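Local coordinates for alginate biosynthesis protein AlgX (Pseudomonas aeruginosa, PDB 4KNC), which takes part in O-acetylating the exopolysaccharide alginate and protects the polymer from degradation as it crosses the periplasm, at residues 50-58 against 105-114; 235-246 against 261-272. All coordinates share one frame; numbering follows the deposited sequence.

Contact 1 of 2, residues 50-58 against 105-114; sequences TYDLRTDFG and FDYELAKKNY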
loop_
_atom_site.group_PDB
_atom_site.type_symbol
_atom_site.label_atom_id
_atom_site.label_comp_id
_atom_site.label_asym_id
_atom_site.label_seq_id
_atom_site.Cartn_x
_atom_site.Cartn_y
_atom_site.Cartn_z
ATOM N N THR A 50 12.757 12.349 -11.265
ATOM C CA THR A 50 13.119 11.106 -10.587
ATOM C C THR A 50 11.911 10.192 -10.382
ATOM O O THR A 50 12.056 8.987 -10.306
ATOM C CB THR A 50 13.808 11.347 -9.223
ATOM O OG1 THR A 50 12.855 11.837 -8.277
ATOM C CG2 THR A 50 14.955 12.362 -9.355
ATOM N N TYR A 51 10.719 10.767 -10.282
ATOM C CA TYR A 51 9.528 9.953 -10.087
ATOM C C TYR A 51 8.862 9.613 -11.408
ATOM O O TYR A 51 8.451 8.479 -11.614
ATOM C CB TYR A 51 8.512 10.670 -9.197
ATOM C CG TYR A 51 8.924 10.796 -7.755
ATOM C CD1 TYR A 51 9.832 11.777 -7.347
ATOM C CD2 TYR A 51 8.413 9.929 -6.795
ATOM C CE1 TYR A 51 10.201 11.894 -6.014
ATOM C CE2 TYR A 51 8.782 10.026 -5.470
ATOM C CZ TYR A 51 9.672 11.012 -5.077
ATOM O OH TYR A 51 10.026 11.108 -3.747
ATOM N N ASP A 52 8.729 10.602 -12.288
ATOM C CA ASP A 52 7.887 10.453 -13.476
ATOM C C ASP A 52 8.673 10.009 -14.683
ATOM O O ASP A 52 8.137 9.327 -15.564
ATOM C CB ASP A 52 7.175 11.761 -13.822
ATOM C CG ASP A 52 6.298 12.260 -12.702
ATOM O OD1 ASP A 52 5.861 11.452 -11.842
ATOM O OD2 ASP A 52 6.029 13.469 -12.703
ATOM N N LEU A 53 9.937 10.407 -14.729
ATOM C CA LEU A 53 10.765 10.160 -15.908
ATOM C C LEU A 53 11.828 9.121 -15.617
ATOM O O LEU A 53 12.855 9.053 -16.301
ATOM C CB LEU A 53 11.420 11.455 -16.390
ATOM C CG LEU A 53 10.445 12.564 -16.795
ATOM C CD1 LEU A 53 11.182 13.806 -17.280
ATOM C CD2 LEU A 53 9.485 12.049 -17.867
ATOM N N ARG A 54 11.578 8.307 -14.599
ATOM C CA ARG A 54 12.549 7.301 -14.207
ATOM C C ARG A 54 12.549 6.173 -15.225
ATOM O O ARG A 54 11.554 5.971 -15.935
ATOM C CB ARG A 54 12.223 6.757 -12.818
ATOM C CG ARG A 54 10.973 5.876 -12.754
ATOM C CD ARG A 54 11.086 4.935 -11.569
ATOM N NE ARG A 54 10.673 5.550 -10.320
ATOM C CZ ARG A 54 11.236 5.328 -9.136
ATOM N NH1 ARG A 54 12.270 4.505 -9.006
ATOM N NH2 ARG A 54 10.750 5.946 -8.076
ATOM N N THR A 55 13.668 5.451 -15.293
ATOM C CA THR A 55 13.781 4.254 -16.129
ATOM C C THR A 55 14.016 3.004 -15.306
ATOM O O THR A 55 14.064 1.908 -15.847
ATOM C CB THR A 55 14.947 4.354 -17.131
ATOM O OG1 THR A 55 16.165 4.595 -16.414
ATOM C CG2 THR A 55 14.710 5.491 -18.129
ATOM N N ASP A 56 14.170 3.155 -13.994
ATOM C CA ASP A 56 14.455 2.007 -13.130
ATOM C C ASP A 56 13.194 1.547 -12.408
ATOM O O ASP A 56 12.484 2.364 -11.847
ATOM C CB ASP A 56 15.533 2.379 -12.109
ATOM C CG ASP A 56 15.092 3.501 -11.187
ATOM O OD1 ASP A 56 14.928 4.643 -11.673
ATOM O OD2 ASP A 56 14.881 3.234 -9.984
ATOM N N PHE A 57 12.911 0.241 -12.424
ATOM C CA PHE A 57 11.705 -0.297 -11.789
ATOM C C PHE A 57 12.017 -1.604 -11.056
ATOM O O PHE A 57 13.029 -2.233 -11.324
ATOM C CB PHE A 57 10.601 -0.528 -12.834
ATOM C CG PHE A 57 10.102 0.738 -13.464
ATOM C CD1 PHE A 57 9.165 1.517 -12.819
ATOM C CD2 PHE A 57 10.585 1.158 -14.693
ATOM C CE1 PHE A 57 8.711 2.710 -13.380
ATOM C CE2 PHE A 57 10.135 2.342 -15.268
ATOM C CZ PHE A 57 9.190 3.119 -14.609
ATOM N N GLY A 58 11.151 -2.006 -10.133
ATOM C CA GLY A 58 11.331 -3.271 -9.438
ATOM C C GLY A 58 11.946 -3.167 -8.051
ATOM O O GLY A 58 11.834 -2.142 -7.368
ATOM N N PHE A 105 14.031 11.822 -22.410
ATOM C CA PHE A 105 13.434 10.746 -21.621
ATOM C C PHE A 105 13.507 9.420 -22.359
ATOM O O PHE A 105 12.814 9.224 -23.353
ATOM C CB PHE A 105 11.982 11.116 -21.297
ATOM C CG PHE A 105 11.183 10.018 -20.645
ATOM C CD1 PHE A 105 11.716 9.261 -19.608
ATOM C CD2 PHE A 105 9.874 9.777 -21.047
ATOM C CE1 PHE A 105 10.964 8.250 -18.995
ATOM C CE2 PHE A 105 9.108 8.771 -20.452
ATOM C CZ PHE A 105 9.653 8.005 -19.419
ATOM N N ASP A 106 14.349 8.511 -21.877
ATOM C CA ASP A 106 14.499 7.183 -22.496
ATOM C C ASP A 106 13.238 6.341 -22.316
ATOM O O ASP A 106 13.231 5.371 -21.556
ATOM C CB ASP A 106 15.696 6.448 -21.890
ATOM C CG ASP A 106 16.284 5.397 -22.820
ATOM O OD1 ASP A 106 15.540 4.752 -23.584
ATOM O OD2 ASP A 106 17.515 5.203 -22.770
ATOM N N TYR A 107 12.175 6.715 -23.023
ATOM C CA TYR A 107 10.879 6.044 -22.910
ATOM C C TYR A 107 10.919 4.532 -23.143
ATOM O O TYR A 107 10.289 3.769 -22.402
ATOM C CB TYR A 107 9.854 6.695 -23.845
ATOM C CG TYR A 107 8.593 5.884 -24.008
ATOM C CD1 TYR A 107 7.579 5.951 -23.068
ATOM C CD2 TYR A 107 8.411 5.063 -25.110
ATOM C CE1 TYR A 107 6.413 5.215 -23.211
ATOM C CE2 TYR A 107 7.250 4.308 -25.262
ATOM C CZ TYR A 107 6.255 4.393 -24.307
ATOM O OH TYR A 107 5.105 3.653 -24.437
ATOM N N GLU A 108 11.655 4.090 -24.160
ATOM C CA GLU A 108 11.675 2.665 -24.475
ATOM C C GLU A 108 12.357 1.882 -23.355
ATOM O O GLU A 108 11.944 0.772 -23.013
ATOM C CB GLU A 108 12.351 2.393 -25.831
ATOM C CG GLU A 108 11.619 2.987 -27.041
ATOM C CD GLU A 108 10.221 2.414 -27.234
ATOM O OE1 GLU A 108 9.975 1.292 -26.757
ATOM O OE2 GLU A 108 9.363 3.085 -27.853
ATOM N N LEU A 109 13.391 2.475 -22.766
ATOM C CA LEU A 109 14.097 1.811 -21.676
ATOM C C LEU A 109 13.202 1.682 -20.448
ATOM O O LEU A 109 13.168 0.629 -19.798
ATOM C CB LEU A 109 15.358 2.576 -21.310
ATOM C CG LEU A 109 16.166 1.929 -20.196
ATOM C CD1 LEU A 109 16.560 0.527 -20.645
ATOM C CD2 LEU A 109 17.376 2.775 -19.857
ATOM N N ALA A 110 12.487 2.764 -20.137
ATOM C CA ALA A 110 11.548 2.772 -19.023
ATOM C C ALA A 110 10.467 1.711 -19.216
ATOM O O ALA A 110 10.177 0.937 -18.310
ATOM C CB ALA A 110 10.908 4.169 -18.857
ATOM N N LYS A 111 9.878 1.679 -20.406
ATOM C CA LYS A 111 8.798 0.736 -20.713
ATOM C C LYS A 111 9.265 -0.716 -20.621
ATOM O O LYS A 111 8.574 -1.579 -20.078
ATOM C CB LYS A 111 8.234 1.023 -22.107
ATOM C CG LYS A 111 7.273 -0.059 -22.622
ATOM C CD LYS A 111 6.776 0.270 -24.013
ATOM C CE LYS A 111 5.917 -0.872 -24.563
ATOM N NZ LYS A 111 5.306 -0.498 -25.866
ATOM N N LYS A 112 10.451 -0.966 -21.157
ATOM C CA LYS A 112 11.070 -2.282 -21.120
ATOM C C LYS A 112 11.278 -2.725 -19.664
ATOM O O LYS A 112 10.913 -3.831 -19.267
ATOM C CB LYS A 112 12.422 -2.199 -21.849
ATOM C CG LYS A 112 13.104 -3.514 -22.086
ATOM C CD LYS A 112 14.592 -3.337 -22.350
ATOM C CE LYS A 112 14.859 -2.553 -23.615
ATOM N NZ LYS A 112 16.281 -2.097 -23.660
ATOM N N ASN A 113 11.862 -1.843 -18.856
ATOM C CA ASN A 113 12.106 -2.182 -17.455
ATOM C C ASN A 113 10.822 -2.398 -16.644
ATOM O O ASN A 113 10.718 -3.333 -15.840
ATOM C CB ASN A 113 13.030 -1.146 -16.820
ATOM C CG ASN A 113 14.452 -1.287 -17.312
ATOM O OD1 ASN A 113 14.852 -2.365 -17.754
ATOM N ND2 ASN A 113 15.214 -0.208 -17.256
ATOM N N TYR A 114 9.834 -1.543 -16.890
ATOM C CA TYR A 114 8.514 -1.707 -16.299
ATOM C C TYR A 114 7.916 -3.083 -16.643
ATOM O O TYR A 114 7.492 -3.836 -15.749
ATOM C CB TYR A 114 7.593 -0.576 -16.769
ATOM C CG TYR A 114 6.198 -0.650 -16.185
ATOM C CD1 TYR A 114 5.191 -1.361 -16.828
ATOM C CD2 TYR A 114 5.891 -0.013 -14.986
ATOM C CE1 TYR A 114 3.901 -1.438 -16.296
ATOM C CE2 TYR A 114 4.605 -0.080 -14.440
ATOM C CZ TYR A 114 3.616 -0.794 -15.104
ATOM O OH TYR A 114 2.350 -0.874 -14.573
#
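In the SGNH hydrolase-like domain, the N-terminal turns of helix 107-123 are flanked by the loop that leads from strand 46-48 to helix 61-76; Leu53 of that loop meets Phe105 just ahead of the helix, and Thr55 and Phe57 meet its first turns. Leu53 lies over the Phe105 ring: CD2 makes a CH-pi contact 3.8 Å from the ring centroid and only 11° off its normal, while Tyr107 CA lies against the opposite face. At the ring's edge, in its plane, sits Arg54 O. Asp106 N-caps the helix, its OD1 accepting from Leu109 N, and the CG2 methyl of Thr55 packs on Asp106 CB. Where Thr55 passes Ala110 the two CA atoms are 3.9 Å apart. Phe57 turns its ring onto the helix, with CE2 3.4 Å from Ala110 O and Asn113 CB at the ring edge; Tyr114 CB covers one face and the Tyr114 ring points its edge at Phe57, planes at 90°. The Tyr114 hydroxyl is held outside this pair by Tyr85 O. Asn113 CG, opposite its carbonyl carbon (chi1 -73°), brings the amide to the loop, where ND2 donates to Thr55 O at 2.8 Å, nearly in the amide plane.

Contact 2 of 2, residues 235-246 against 261-272; sequences PQIALVGTSNSG and ADILNNAVSGGG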
loop_
_atom_site.group_PDB
_atom_site.type_symbol
_atom_site.label_atom_id
_atom_site.label_comp_id
_atom_site.label_asym_id
_atom_site.label_seq_id
_atom_site.Cartn_x
_atom_site.Cartn_y
_atom_site.Cartn_z
ATOM N N PRO A 235 -19.757 -10.122 -0.481
ATOM C CA PRO A 235 -18.638 -9.614 -1.291
ATOM C C PRO A 235 -17.374 -10.430 -1.065
ATOM O O PRO A 235 -17.110 -10.853 0.058
ATOM C CB PRO A 235 -18.448 -8.180 -0.773
ATOM C CG PRO A 235 -19.814 -7.788 -0.307
ATOM C CD PRO A 235 -20.361 -9.054 0.334
ATOM N N GLN A 236 -16.598 -10.637 -2.123
ATOM C CA GLN A 236 -15.510 -11.609 -2.102
ATOM C C GLN A 236 -14.202 -11.006 -2.598
ATOM O O GLN A 236 -13.193 -11.710 -2.707
ATOM C CB GLN A 236 -15.886 -12.805 -2.982
ATOM C CG GLN A 236 -17.094 -13.579 -2.472
ATOM C CD GLN A 236 -16.833 -14.189 -1.112
ATOM O OE1 GLN A 236 -15.698 -14.543 -0.792
ATOM N NE2 GLN A 236 -17.878 -14.298 -0.295
ATOM N N ILE A 237 -14.233 -9.710 -2.919
ATOM C CA ILE A 237 -13.065 -8.995 -3.439
ATOM C C ILE A 237 -12.786 -7.739 -2.606
ATOM O O ILE A 237 -13.683 -6.938 -2.371
ATOM C CB ILE A 237 -13.249 -8.579 -4.918
ATOM C CG1 ILE A 237 -13.643 -9.790 -5.778
ATOM C CG2 ILE A 237 -11.967 -7.934 -5.437
ATOM C CD1 ILE A 237 -13.712 -9.491 -7.276
ATOM N N ALA A 238 -11.542 -7.588 -2.162
ATOM C CA ALA A 238 -11.140 -6.472 -1.318
ATOM C C ALA A 238 -10.028 -5.702 -1.988
ATOM O O ALA A 238 -9.173 -6.280 -2.655
ATOM C CB ALA A 238 -10.675 -6.976 0.037
ATOM N N LEU A 239 -10.049 -4.390 -1.804
ATOM C CA LEU A 239 -9.074 -3.507 -2.400
ATOM C C LEU A 239 -8.296 -2.813 -1.296
ATOM O O LEU A 239 -8.881 -2.193 -0.404
ATOM C CB LEU A 239 -9.784 -2.469 -3.271
ATOM C CG LEU A 239 -8.950 -1.334 -3.863
ATOM C CD1 LEU A 239 -7.803 -1.860 -4.722
ATOM C CD2 LEU A 239 -9.850 -0.411 -4.666
ATOM N N VAL A 240 -6.976 -2.928 -1.345
ATOM C CA VAL A 240 -6.127 -2.178 -0.432
ATOM C C VAL A 240 -5.216 -1.310 -1.285
ATOM O O VAL A 240 -4.788 -1.733 -2.361
ATOM C CB VAL A 240 -5.336 -3.093 0.542
ATOM C CG1 VAL A 240 -6.293 -3.728 1.538
ATOM C CG2 VAL A 240 -4.542 -4.166 -0.212
ATOM N N GLY A 241 -4.959 -0.084 -0.836
ATOM C CA GLY A 241 -4.310 0.887 -1.695
ATOM C C GLY A 241 -4.085 2.246 -1.071
ATOM O O GLY A 241 -4.168 2.403 0.142
ATOM N N THR A 242 -3.802 3.225 -1.923
ATOM C CA THR A 242 -3.402 4.555 -1.492
ATOM C C THR A 242 -4.538 5.546 -1.709
ATOM O O THR A 242 -5.679 5.148 -1.968
ATOM C CB THR A 242 -2.213 5.024 -2.323
ATOM O OG1 THR A 242 -2.637 5.202 -3.685
ATOM C CG2 THR A 242 -1.081 3.979 -2.266
ATOM N N SER A 243 -4.226 6.841 -1.632
ATOM C CA SER A 243 -5.220 7.862 -1.945
ATOM C C SER A 243 -5.765 7.656 -3.367
ATOM O O SER A 243 -6.923 7.950 -3.619
ATOM C CB SER A 243 -4.673 9.293 -1.733
ATOM O OG SER A 243 -3.649 9.618 -2.656
ATOM N N ASN A 244 -4.948 7.099 -4.270
ATOM C CA ASN A 244 -5.409 6.767 -5.640
ATOM C C ASN A 244 -6.651 5.863 -5.732
ATOM O O ASN A 244 -7.425 5.951 -6.707
ATOM C CB ASN A 244 -4.277 6.152 -6.479
ATOM C CG ASN A 244 -3.258 7.185 -6.938
ATOM O OD1 ASN A 244 -3.479 7.906 -7.918
ATOM N ND2 ASN A 244 -2.132 7.261 -6.235
ATOM N N SER A 245 -6.834 4.989 -4.742
ATOM C CA SER A 245 -8.035 4.146 -4.687
ATOM C C SER A 245 -9.135 4.804 -3.858
ATOM O O SER A 245 -10.164 4.181 -3.562
ATOM C CB SER A 245 -7.731 2.744 -4.137
ATOM O OG SER A 245 -6.781 2.044 -4.928
ATOM N N GLY A 246 -8.920 6.072 -3.510
ATOM C CA GLY A 246 -9.895 6.840 -2.752
ATOM C C GLY A 246 -11.148 7.166 -3.549
ATOM O O GLY A 246 -11.148 7.106 -4.769
ATOM N N ALA A 261 -18.584 -7.389 -9.956
ATOM C CA ALA A 261 -18.463 -7.850 -8.570
ATOM C C ALA A 261 -18.343 -6.689 -7.595
ATOM O O ALA A 261 -17.775 -5.650 -7.947
ATOM C CB ALA A 261 -17.252 -8.748 -8.428
ATOM N N ASP A 262 -18.857 -6.876 -6.376
ATOM C CA ASP A 262 -18.621 -5.939 -5.267
ATOM C C ASP A 262 -17.135 -5.824 -4.911
ATOM O O ASP A 262 -16.415 -6.820 -4.851
ATOM C CB ASP A 262 -19.403 -6.350 -4.011
ATOM C CG ASP A 262 -20.834 -5.826 -4.009
ATOM O OD1 ASP A 262 -21.069 -4.742 -4.574
ATOM O OD2 ASP A 262 -21.726 -6.489 -3.443
ATOM N N ILE A 263 -16.677 -4.603 -4.676
ATOM C CA ILE A 263 -15.290 -4.386 -4.284
ATOM C C ILE A 263 -15.263 -3.706 -2.929
ATOM O O ILE A 263 -15.649 -2.543 -2.807
ATOM C CB ILE A 263 -14.553 -3.503 -5.311
ATOM C CG1 ILE A 263 -14.646 -4.106 -6.720
ATOM C CG2 ILE A 263 -13.114 -3.293 -4.896
ATOM C CD1 ILE A 263 -13.696 -5.249 -6.984
ATOM N N LEU A 264 -14.826 -4.426 -1.901
ATOM C CA LEU A 264 -14.640 -3.823 -0.580
ATOM C C LEU A 264 -13.434 -2.912 -0.585
ATOM O O LEU A 264 -12.306 -3.395 -0.624
ATOM C CB LEU A 264 -14.421 -4.905 0.471
ATOM C CG LEU A 264 -15.517 -5.962 0.559
ATOM C CD1 LEU A 264 -15.066 -7.095 1.465
ATOM C CD2 LEU A 264 -16.808 -5.344 1.068
ATOM N N ASN A 265 -13.667 -1.600 -0.523
ATOM C CA ASN A 265 -12.584 -0.624 -0.563
ATOM C C ASN A 265 -11.987 -0.327 0.820
ATOM O O ASN A 265 -12.645 0.276 1.660
ATOM C CB ASN A 265 -13.090 0.673 -1.197
ATOM C CG ASN A 265 -11.974 1.655 -1.506
ATOM O OD1 ASN A 265 -10.869 1.546 -0.985
ATOM N ND2 ASN A 265 -12.267 2.629 -2.361
ATOM N N ASN A 266 -10.739 -0.731 1.041
ATOM C CA ASN A 266 -10.051 -0.434 2.297
ATOM C C ASN A 266 -8.818 0.445 2.101
ATOM O O ASN A 266 -7.908 0.458 2.944
ATOM C CB ASN A 266 -9.659 -1.737 3.025
ATOM C CG ASN A 266 -10.878 -2.555 3.485
ATOM O OD1 ASN A 266 -11.133 -3.642 2.978
ATOM N ND2 ASN A 266 -11.619 -2.031 4.456
ATOM N N ALA A 267 -8.788 1.187 0.993
ATOM C CA ALA A 267 -7.666 2.069 0.699
ATOM C C ALA A 267 -7.488 3.099 1.815
ATOM O O ALA A 267 -8.460 3.484 2.467
ATOM C CB ALA A 267 -7.881 2.784 -0.623
ATOM N N VAL A 268 -6.251 3.547 2.008
ATOM C CA VAL A 268 -5.918 4.539 3.032
ATOM C C VAL A 268 -5.197 5.698 2.370
ATOM O O VAL A 268 -4.122 5.525 1.813
ATOM C CB VAL A 268 -5.014 3.937 4.133
ATOM C CG1 VAL A 268 -4.539 5.017 5.107
ATOM C CG2 VAL A 268 -5.750 2.798 4.896
ATOM N N SER A 269 -5.796 6.884 2.409
ATOM C CA SER A 269 -5.152 8.046 1.813
ATOM C C SER A 269 -3.942 8.402 2.662
ATOM O O SER A 269 -4.043 8.500 3.878
ATOM C CB SER A 269 -6.134 9.220 1.742
ATOM O OG SER A 269 -7.286 8.851 0.994
ATOM N N GLY A 270 -2.794 8.558 2.014
ATOM C CA GLY A 270 -1.546 8.785 2.714
ATOM C C GLY A 270 -0.885 7.499 3.150
ATOM O O GLY A 270 0.237 7.515 3.657
ATOM N N GLY A 271 -1.555 6.367 2.946
ATOM C CA GLY A 271 -1.052 5.120 3.510
ATOM C C GLY A 271 0.166 4.532 2.819
ATOM O O GLY A 271 0.882 3.713 3.395
ATOM N N GLY A 272 0.392 4.917 1.568
ATOM C CA GLY A 272 1.485 4.356 0.792
ATOM C C GLY A 272 1.398 2.853 0.528
ATOM O O GLY A 272 0.323 2.266 0.420
HETATM O O HOH W 1 -17.340 -9.323 -4.624
HETATM O O HOH W 2 -1.755 2.189 1.892
#
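A side-chain amide ties strand 263-265 to the 3-10 turn that follows strand 237-240: Asn265 ND2 donates to Ser245 O at 2.9 Å, nearly along the C=O axis, while OD1 of the same amide accepts from Ala267 N in an Asx turn. With CG anti to the backbone N (chi1 -170°), the amide extends toward that turn, and bonds at both its ends fix its rotation. The ladder itself is parallel. Both backbone groups of Leu264 bond to strand 237-240, its N donating to Ile237 O and its O accepting from Leu239 N at 2.7 Å; Asn266 N then bonds to Leu239 O. The pairing runs on past the regular strands to Val268 N and Gly241 O, 3.0 Å apart, where the donor stands above the carbonyl plane. A water bridges Gln236 N and Asp262 O at the start of the pair, and another joins Gly241 O to Gly272 O near its end.

On the face that turns to helix 251-259, Ile263 spans two residues of the neighbouring strand: its CD1 meets Ile237 CG2 at 3.5 Å and its CG2 meets Leu239 CB at 3.8 Å. Ala238 and Leu264 point to the other face, where the Leu264 CD2 branch packs on Pro235 CB. Past the strands, Ala267 CB fits against Ser245 CB (3.5 Å), and Ser243 CB lies on Ser269 CB. Ser243 OG, set between its backbone N and carbonyl carbon (chi1 67°), hydrogen-bonds to His150 NE2; Thr242 OG1 and Ser245 OG are hydrogen-bonded to Glu297 OE1 and OE2 respectively. The arrangement is a beta-alpha-beta crossover through helix 251-259, with the inferred nucleophile Ser243 in the turn after the first strand and His150 and Asp148 probably completing a catalytic triad, as in SGNH hydrolases.

In the fold
Both contacts belong to the SGNH hydrolase-like domain, yet they do not touch: their centres lie 26 Å apart and their nearest atoms about 11 Å. Contact 2 sits nearer the middle of the chain, in the parallel sheet, and strands 237-240 and 263-265 are joined chiefly by backbone hydrogen bonds with aliphatic packing. Contact 1 is more peripheral and about half as extensive, a loop laid on a helix through aromatic and CH-pi contacts. Each nevertheless has an asparagine donating its ND2 to a backbone carbonyl. Contact 2 holds the inferred nucleophile Ser243, whereas contact 1 comes only near the site: Asp52, salt-bridged to Arg48 and Arg89, lies about 9 Å from Asp148, side chain to side chain.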